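Local coordinates for single-stranded DNA-binding protein WHY1, chloroplastic (Arabidopsis thaliana, PDB 4KOO), which binds single-stranded DNA as a homotetramer, guarding plastid genome stability against illegitimate recombination and, in the nucleus, modulating telomere length, at residues G45-Q50 with F68-T73; F119-V124 with D132-I137. All coordinates share one frame; numbering follows the deposited sequence.

Overall arrangement
How one Whirly domain builds its core from two antiparallel sheets can be read from two strand pairs, one in each sheet. Contact 1 comes first along the chain and closes before contact 2 opens: it ties strand 39-53 to strand 66-70, the last pair of the first sheet. Contact 2 is the hairpin of strands 118-126 and 131-139, the last pair of the second. Their centres lie about 16 Å apart, and the sheets meet directly where F68 CD1 packs 3.6 Å from L122 CD1. Contact 1 sits near the centre of the chain and reaches neighbouring subunits of the tetramer, whereas no other subunit touches contact 2.

Contact 1 (G45-Q50 with F68-T73); sequences GFLLLQ and FSLSVT
The final strand pair of the first Whirly sheet, running straight into a helix, brings L47 and L49 of 45-50 against L70 and F68 of 68-73. L47 and L70 form one antiparallel hydrogen-bonded pair: L47 N reaches L70 O at 3.0 Å, and L70 N returns to L47 O at 2.7 Å. L49 and F68 repeat the pattern two residues on. Between them L48 and S69 make the non-hydrogen-bonded pair, and the S69 CA hydrogen points to L47 O, a CA-H...O contact of 3.2 Å.

The two faces of this ladder differ in character. On the inner face L49 lays its CD1 across L70, 4.0 Å from L70 CG, and L107 of strand 103-111 touches L49, F68 and L70 from the opposing sheet. L47 turns to helix 141-158, meeting F151 and V154, and also packs on W161 of a neighbouring subunit. On the other face L48 CD1 comes 3.5 Å from S69 OG. F46 holds CG between its backbone N and carbonyl carbon (chi1 57°), which swings the ring alongside S69, its CD2 3.8 Å from S69 CB, while F46 CB sits 3.2 Å from L70 O. A MES molecule, probably from the crystallisation liquor, accepts a hydrogen bond from S69 N, on the side of strand 66-70 turned away from strand 39-53.

Where the strands part, a water takes over: it donates to G45 O and accepts from V72 N, 2.9 Å away, bridging the segments in place of a direct bond. S71 stands at the N-cap of helix 72-79, its side chain capping a backbone N just past T73, and S71 N bonds E74 OE1. Together these bonds are consistent with a capping box, here joining an antiparallel strand pair to a helix within the two-sheet Whirly fold.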
ATOM      1  N   GLY A  45       7.239 -12.116 -11.995  1.00 16.18           N
ATOM      2  CA  GLY A  45       5.884 -12.171 -12.473  1.00 15.39           C
ATOM      3  C   GLY A  45       5.605 -11.125 -13.519  1.00 12.25           C
ATOM      4  O   GLY A  45       6.473 -10.305 -13.839  1.00 14.25           O
ATOM      5  N   PHE A  46       4.420 -11.216 -14.096  1.00 11.79           N
ATOM      6  CA  PHE A  46       3.942 -10.286 -15.110  1.00 14.21           C
ATOM      7  C   PHE A  46       2.437 -10.332 -15.110  1.00 13.14           C
ATOM      8  O   PHE A  46       1.835 -11.149 -14.402  1.00 17.39           O
ATOM      9  CB  PHE A  46       4.499 -10.634 -16.514  1.00 15.59           C
ATOM     10  CG  PHE A  46       4.181 -12.018 -16.954  1.00 17.63           C
ATOM     11  CD1 PHE A  46       4.890 -13.107 -16.447  1.00 19.47           C
ATOM     12  CD2 PHE A  46       3.166 -12.235 -17.846  1.00 16.67           C
ATOM     13  CE1 PHE A  46       4.558 -14.398 -16.849  1.00 21.31           C
ATOM     14  CE2 PHE A  46       2.843 -13.526 -18.260  1.00 22.00           C
ATOM     15  CZ  PHE A  46       3.531 -14.594 -17.757  1.00 16.20           C
ATOM     16  N   LEU A  47       1.821  -9.445 -15.879  1.00 12.50           N
ATOM     17  CA  LEU A  47       0.399  -9.476 -16.096  1.00 11.17           C
ATOM     18  C   LEU A  47       0.101  -9.928 -17.519  1.00 18.42           C
ATOM     19  O   LEU A  47       0.788  -9.524 -18.459  1.00 18.03           O
ATOM     20  CB  LEU A  47      -0.198  -8.129 -15.851  1.00 13.27           C
ATOM     21  CG  LEU A  47       0.106  -7.507 -14.476  1.00 13.11           C
ATOM     22  CD1 LEU A  47      -0.525  -6.136 -14.367  1.00 15.85           C
ATOM     23  CD2 LEU A  47      -0.388  -8.409 -13.350  1.00 16.73           C
ATOM     24  N   LEU A  48      -0.937 -10.733 -17.687  1.00 14.74           N
ATOM     25  CA  LEU A  48      -1.387 -11.105 -19.040  1.00 16.23           C
ATOM     26  C   LEU A  48      -2.697 -10.431 -19.394  1.00 16.03           C
ATOM     27  O   LEU A  48      -3.719 -10.627 -18.715  1.00 17.97           O
ATOM     28  CB  LEU A  48      -1.524 -12.621 -19.143  1.00 18.84           C
ATOM     29  CG  LEU A  48      -1.910 -13.140 -20.539  1.00 24.09           C
ATOM     30  CD1 LEU A  48      -0.804 -12.809 -21.509  1.00 23.15           C
ATOM     31  CD2 LEU A  48      -2.185 -14.643 -20.459  1.00 30.88           C
ATOM     32  N   LEU A  49      -2.670  -9.610 -20.442  1.00 12.68           N
ATOM     33  CA  LEU A  49      -3.849  -8.943 -20.946  1.00 12.11           C
ATOM     34  C   LEU A  49      -4.400  -9.773 -22.078  1.00 15.93           C
ATOM     35  O   LEU A  49      -3.666 -10.169 -22.964  1.00 17.30           O
ATOM     36  CB  LEU A  49      -3.521  -7.547 -21.488  1.00 12.59           C
ATOM     37  CG  LEU A  49      -2.863  -6.514 -20.564  1.00 22.56           C
ATOM     38  CD1 LEU A  49      -2.436  -5.296 -21.366  1.00 19.12           C
ATOM     39  CD2 LEU A  49      -3.796  -6.118 -19.503  1.00 23.52           C
ATOM     40  N   GLN A  50      -5.691 -10.044 -22.034  1.00 16.72           N
ATOM     41  CA  GLN A  50      -6.336 -10.818 -23.081  1.00 16.53           C
ATOM     42  C   GLN A  50      -7.475 -10.009 -23.593  1.00 17.23           C
ATOM     43  O   GLN A  50      -8.317  -9.564 -22.829  1.00 19.46           O
ATOM     44  CB  GLN A  50      -6.817 -12.170 -22.546  1.00 18.80           C
ATOM     45  CG  GLN A  50      -5.706 -13.005 -21.940  1.00 23.51           C
ATOM     46  CD  GLN A  50      -6.134 -14.425 -21.611  1.00 39.83           C
ATOM     47  OE1 GLN A  50      -6.183 -15.299 -22.486  1.00 46.10           O
ATOM     48  NE2 GLN A  50      -6.434 -14.666 -20.348  1.00 30.87           N
ATOM     49  N   PHE A  68      -1.252  -9.934 -24.650  1.00 15.96           N
ATOM     50  CA  PHE A  68      -0.076  -9.082 -24.537  1.00 13.05           C
ATOM     51  C   PHE A  68       0.342  -9.152 -23.066  1.00 17.11           C
ATOM     52  O   PHE A  68      -0.481  -9.028 -22.185  1.00 19.12           O
ATOM     53  CB  PHE A  68      -0.449  -7.670 -24.949  1.00 13.54           C
ATOM     54  CG  PHE A  68       0.728  -6.738 -25.124  1.00 16.00           C
ATOM     55  CD1 PHE A  68       1.324  -6.576 -26.369  1.00 19.80           C
ATOM     56  CD2 PHE A  68       1.218  -6.004 -24.055  1.00 14.46           C
ATOM     57  CE1 PHE A  68       2.399  -5.698 -26.570  1.00 15.51           C
ATOM     58  CE2 PHE A  68       2.297  -5.133 -24.230  1.00 15.45           C
ATOM     59  CZ  PHE A  68       2.904  -4.991 -25.507  1.00 16.73           C
ATOM     60  N   SER A  69       1.598  -9.401 -22.800  1.00 15.62           N
ATOM     61  CA  SER A  69       2.052  -9.462 -21.425  0.50 17.30           C
ATOM     62  C   SER A  69       2.546  -8.076 -20.993  1.00 21.34           C
ATOM     63  O   SER A  69       3.087  -7.320 -21.786  1.00 28.02           O
ATOM     64  CB  SER A  69       3.118 -10.538 -21.275  0.50 20.75           C
ATOM     65  OG  SER A  69       2.572 -11.820 -21.606  0.50 22.25           O
ATOM     66  N   LEU A  70       2.307  -7.714 -19.753  1.00 14.84           N
ATOM     67  CA  LEU A  70       2.964  -6.527 -19.211  1.00 14.06           C
ATOM     68  C   LEU A  70       3.997  -6.922 -18.207  1.00 14.11           C
ATOM     69  O   LEU A  70       3.694  -7.587 -17.220  1.00 15.71           O
ATOM     70  CB  LEU A  70       1.985  -5.592 -18.512  1.00 21.18           C
ATOM     71  CG  LEU A  70       0.955  -4.891 -19.342  1.00 18.48           C
ATOM     72  CD1 LEU A  70       0.010  -4.175 -18.372  1.00 22.06           C
ATOM     73  CD2 LEU A  70       1.604  -3.909 -20.364  1.00 17.92           C
ATOM     74  N   SER A  71       5.226  -6.497 -18.453  1.00 13.49           N
ATOM     75  CA  SER A  71       6.321  -6.789 -17.578  1.00 15.26           C
ATOM     76  C   SER A  71       6.303  -5.839 -16.388  1.00 10.10           C
ATOM     77  O   SER A  71       5.599  -4.828 -16.403  1.00 12.00           O
ATOM     78  CB  SER A  71       7.643  -6.599 -18.323  1.00 16.45           C
ATOM     79  OG  SER A  71       7.804  -5.221 -18.622  1.00 13.93           O
ATOM     80  N   VAL A  72       7.087  -6.184 -15.382  1.00 13.93           N
ATOM     81  CA  VAL A  72       7.347  -5.274 -14.258  1.00 11.42           C
ATOM     82  C   VAL A  72       7.716  -3.852 -14.712  1.00 16.71           C
ATOM     83  O   VAL A  72       7.125  -2.886 -14.245  1.00 11.03           O
ATOM     84  CB  VAL A  72       8.407  -5.858 -13.385  1.00 12.45           C
ATOM     85  CG1 VAL A  72       8.979  -4.834 -12.381  1.00 13.43           C
ATOM     86  CG2 VAL A  72       7.803  -7.067 -12.648  1.00 14.60           C
ATOM     87  N   THR A  73       8.677  -3.731 -15.625  1.00 12.49           N
ATOM     88  CA  THR A  73       9.074  -2.393 -16.109  1.00 11.56           C
ATOM     89  C   THR A  73       7.944  -1.671 -16.847  1.00 14.12           C
ATOM     90  O   THR A  73       7.757  -0.465 -16.652  1.00 10.58           O
ATOM     91  CB  THR A  73      10.387  -2.478 -16.955  1.00 15.45           C
ATOM     92  OG1 THR A  73      11.377  -3.193 -16.200  1.00 14.97           O
ATOM     93  CG2 THR A  73      10.896  -1.121 -17.267  1.00 18.18           C
TER
HETATM   94  O   HOH W   1       7.977  -8.980 -15.601  1.00 14.81           O

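Contact 2 (F119-V124 with D132-I137); sequences FFNLSV and DESIYI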
ATOM      1  N   PHE A 119      -8.193   4.594 -23.504  1.00 20.39           N
ATOM      2  CA  PHE A 119      -8.361   3.352 -24.230  1.00 15.13           C
ATOM      3  C   PHE A 119      -7.103   2.507 -24.191  1.00 16.21           C
ATOM      4  O   PHE A 119      -5.998   3.016 -24.011  1.00 14.27           O
ATOM      5  CB  PHE A 119      -8.840   3.599 -25.649  1.00 18.34           C
ATOM      6  CG  PHE A 119      -7.807   4.193 -26.569  1.00 21.24           C
ATOM      7  CD1 PHE A 119      -6.870   3.393 -27.209  1.00 22.58           C
ATOM      8  CD2 PHE A 119      -7.804   5.557 -26.830  1.00 19.84           C
ATOM      9  CE1 PHE A 119      -5.936   3.965 -28.084  1.00 24.02           C
ATOM     10  CE2 PHE A 119      -6.886   6.121 -27.689  1.00 25.28           C
ATOM     11  CZ  PHE A 119      -5.956   5.324 -28.326  1.00 26.93           C
ATOM     12  N   PHE A 120      -7.293   1.198 -24.342  1.00 16.83           N
ATOM     13  CA  PHE A 120      -6.224   0.272 -24.654  1.00 14.50           C
ATOM     14  C   PHE A 120      -6.466  -0.209 -26.091  1.00 16.30           C
ATOM     15  O   PHE A 120      -7.581  -0.577 -26.469  1.00 18.18           O
ATOM     16  CB  PHE A 120      -6.261  -0.964 -23.775  1.00 16.99           C
ATOM     17  CG  PHE A 120      -5.746  -0.770 -22.379  1.00 19.86           C
ATOM     18  CD1 PHE A 120      -6.135   0.301 -21.616  1.00 30.86           C
ATOM     19  CD2 PHE A 120      -4.877  -1.697 -21.823  1.00 26.65           C
ATOM     20  CE1 PHE A 120      -5.646   0.456 -20.321  1.00 26.09           C
ATOM     21  CE2 PHE A 120      -4.389  -1.549 -20.530  1.00 26.98           C
ATOM     22  CZ  PHE A 120      -4.779  -0.475 -19.783  1.00 24.96           C
ATOM     23  N   ASN A 121      -5.423  -0.203 -26.895  1.00 15.19           N
ATOM     24  CA  ASN A 121      -5.543  -0.771 -28.233  1.00 15.14           C
ATOM     25  C   ASN A 121      -4.417  -1.753 -28.446  1.00 14.09           C
ATOM     26  O   ASN A 121      -3.245  -1.383 -28.261  1.00 19.22           O
ATOM     27  CB  ASN A 121      -5.463   0.338 -29.263  1.00 20.51           C
ATOM     28  CG  ASN A 121      -5.797  -0.147 -30.662  1.00 25.40           C
ATOM     29  OD1 ASN A 121      -6.966  -0.284 -31.012  1.00 22.02           O
ATOM     30  ND2 ASN A 121      -4.767  -0.475 -31.440  1.00 21.76           N
ATOM     31  N   LEU A 122      -4.755  -2.985 -28.827  1.00 15.99           N
ATOM     32  CA  LEU A 122      -3.752  -4.007 -29.100  1.00 12.99           C
ATOM     33  C   LEU A 122      -3.801  -4.336 -30.575  1.00 19.80           C
ATOM     34  O   LEU A 122      -4.851  -4.739 -31.086  1.00 15.73           O
ATOM     35  CB  LEU A 122      -4.025  -5.278 -28.338  1.00 14.34           C
ATOM     36  CG  LEU A 122      -3.083  -6.442 -28.564  1.00 14.73           C
ATOM     37  CD1 LEU A 122      -1.622  -6.058 -28.404  1.00 15.70           C
ATOM     38  CD2 LEU A 122      -3.465  -7.601 -27.664  1.00 18.15           C
ATOM     39  N   SER A 123      -2.661  -4.156 -31.239  1.00 16.18           N
ATOM     40  CA  SER A 123      -2.529  -4.475 -32.646  1.00 17.16           C
ATOM     41  C   SER A 123      -1.544  -5.600 -32.800  1.00 17.21           C
ATOM     42  O   SER A 123      -0.448  -5.575 -32.228  1.00 16.49           O
ATOM     43  CB  SER A 123      -2.067  -3.220 -33.412  1.00 22.10           C
ATOM     44  OG  SER A 123      -1.945  -3.498 -34.792  1.00 37.36           O
ATOM     45  N   VAL A 124      -1.902  -6.604 -33.593  1.00 17.11           N
ATOM     46  CA  VAL A 124      -1.042  -7.747 -33.751  1.00 16.87           C
ATOM     47  C   VAL A 124      -0.848  -8.032 -35.246  1.00 27.17           C
ATOM     48  O   VAL A 124      -1.830  -8.205 -35.950  1.00 19.25           O
ATOM     49  CB  VAL A 124      -1.632  -9.005 -33.088  1.00 23.32           C
ATOM     50  CG1 VAL A 124      -0.778 -10.214 -33.338  1.00 19.48           C
ATOM     51  CG2 VAL A 124      -1.848  -8.818 -31.549  1.00 22.98           C
ATOM     52  N   ASP A 132      -3.484  -9.703 -39.353  1.00 22.57           N
ATOM     53  CA  ASP A 132      -3.196  -8.299 -39.059  1.00 21.30           C
ATOM     54  C   ASP A 132      -4.486  -7.748 -38.446  1.00 29.47           C
ATOM     55  O   ASP A 132      -5.382  -7.306 -39.163  1.00 25.73           O
ATOM     56  CB  ASP A 132      -2.834  -7.532 -40.344  1.00 22.64           C
ATOM     57  CG  ASP A 132      -2.470  -6.090 -40.100  1.00 33.70           C
ATOM     58  OD1 ASP A 132      -2.423  -5.644 -38.942  1.00 28.39           O
ATOM     59  OD2 ASP A 132      -2.195  -5.370 -41.087  1.00 32.70           O
ATOM     60  N   GLU A 133      -4.582  -7.771 -37.117  1.00 23.81           N
ATOM     61  CA  GLU A 133      -5.831  -7.424 -36.415  1.00 26.08           C
ATOM     62  C   GLU A 133      -5.563  -6.482 -35.247  1.00 24.76           C
ATOM     63  O   GLU A 133      -4.512  -6.564 -34.614  1.00 23.01           O
ATOM     64  CB  GLU A 133      -6.435  -8.694 -35.797  1.00 29.61           C
ATOM     65  CG  GLU A 133      -6.743  -9.820 -36.750  1.00 41.82           C
ATOM     66  CD  GLU A 133      -8.016  -9.614 -37.532  1.00 54.13           C
ATOM     67  OE1 GLU A 133      -8.744  -8.630 -37.247  1.00 53.55           O
ATOM     68  OE2 GLU A 133      -8.274 -10.444 -38.440  1.00 50.06           O
ATOM     69  N   SER A 134      -6.508  -5.605 -34.954  1.00 24.80           N
ATOM     70  CA  SER A 134      -6.411  -4.739 -33.769  1.00 21.96           C
ATOM     71  C   SER A 134      -7.713  -4.798 -32.967  1.00 27.78           C
ATOM     72  O   SER A 134      -8.812  -4.916 -33.538  1.00 22.81           O
ATOM     73  CB  SER A 134      -6.069  -3.304 -34.154  1.00 27.77           C
ATOM     74  OG  SER A 134      -7.169  -2.680 -34.770  1.00 36.29           O
ATOM     75  N   ILE A 135      -7.582  -4.756 -31.640  1.00 19.37           N
ATOM     76  CA  ILE A 135      -8.742  -4.704 -30.746  1.00 18.80           C
ATOM     77  C   ILE A 135      -8.617  -3.463 -29.853  1.00 19.18           C
ATOM     78  O   ILE A 135      -7.589  -3.255 -29.206  1.00 17.43           O
ATOM     79  CB  ILE A 135      -8.887  -5.945 -29.880  1.00 21.18           C
ATOM     80  CG1 ILE A 135      -9.077  -7.208 -30.732  1.00 22.16           C
ATOM     81  CG2 ILE A 135     -10.158  -5.821 -28.987  1.00 18.12           C
ATOM     82  CD1 ILE A 135      -8.959  -8.500 -29.975  1.00 24.37           C
ATOM     83  N   TYR A 136      -9.662  -2.656 -29.852  1.00 16.07           N
ATOM     84  CA  TYR A 136      -9.735  -1.409 -29.116  1.00 16.36           C
ATOM     85  C   TYR A 136     -10.753  -1.514 -27.993  1.00 21.01           C
ATOM     86  O   TYR A 136     -11.862  -2.022 -28.189  1.00 22.21           O
ATOM     87  CB  TYR A 136     -10.157  -0.330 -30.092  1.00 19.00           C
ATOM     88  CG  TYR A 136     -10.405   1.041 -29.531  1.00 17.21           C
ATOM     89  CD1 TYR A 136     -11.604   1.354 -28.906  1.00 21.00           C
ATOM     90  CD2 TYR A 136      -9.455   2.039 -29.651  1.00 19.44           C
ATOM     91  CE1 TYR A 136     -11.832   2.592 -28.416  1.00 23.28           C
ATOM     92  CE2 TYR A 136      -9.705   3.293 -29.200  1.00 23.62           C
ATOM     93  CZ  TYR A 136     -10.882   3.563 -28.572  1.00 24.65           C
ATOM     94  OH  TYR A 136     -11.098   4.830 -28.088  1.00 29.92           O
ATOM     95  N   ILE A 137     -10.391  -1.062 -26.800  1.00 18.04           N
ATOM     96  CA  ILE A 137     -11.396  -1.009 -25.731  1.00 20.10           C
ATOM     97  C   ILE A 137     -11.313   0.281 -24.917  1.00 19.64           C
ATOM     98  O   ILE A 137     -10.241   0.697 -24.467  1.00 18.88           O
ATOM     99  CB  ILE A 137     -11.337  -2.236 -24.838  1.00 20.22           C
ATOM    100  CG1 ILE A 137     -12.554  -2.285 -23.897  1.00 21.44           C
ATOM    101  CG2 ILE A 137     -10.072  -2.295 -24.043  1.00 18.23           C
ATOM    102  CD1 ILE A 137     -12.669  -3.587 -23.153  1.00 19.83           C
TER
HETATM  103  O   HOH W   2      -8.312  -1.047 -33.182  1.00 30.96           O
HETATM  104  O   HOH W   3      -2.996  -4.885 -36.662  1.00 39.34           O
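One face of the F119 ring is taken by Y136, whose CE2 lies 3.3 Å above its plane, offset toward the rim; N121 N stands at the F119 edge. The rings form an offset stack with centroids 4.8 Å apart and planes inclined by 28°. F119 places CG between its backbone N and carbonyl carbon (chi1 72°), which turns one ring face to the tyrosine, and Y136 OH reaches 3.5 Å from F119 CB. An alanine at F119 would probably leave that side of the Y136 ring without its stacking partner and let the phenol turn more freely. The in-plane edge of Y136 faces the amide of N121, whose OD1 also lies 3.3 Å from Y136 CB. That same oxygen receives a hydrogen bond from a water, 2.7 Å from N121 OD1, which also bonds S134 OG.

A second water joins S123 OG and D132 OD1, donating to the carboxylate. Between the strands the backbones are laced by three hydrogen-bonded pairs, F120 with I137, L122 with I135 and V124 with E133; V124 N meets E133 O at 2.8 Å. On the reverse face F120 CB touches I137 CG2, while F51 of strand 39-53 packs on F120, L122 and I135. The chemistry thus splits the hairpin into a water-linked outer face and a largely apolar one, where F120, L122 and I135 pack against the first sheet and the exposed E133 stands at the end.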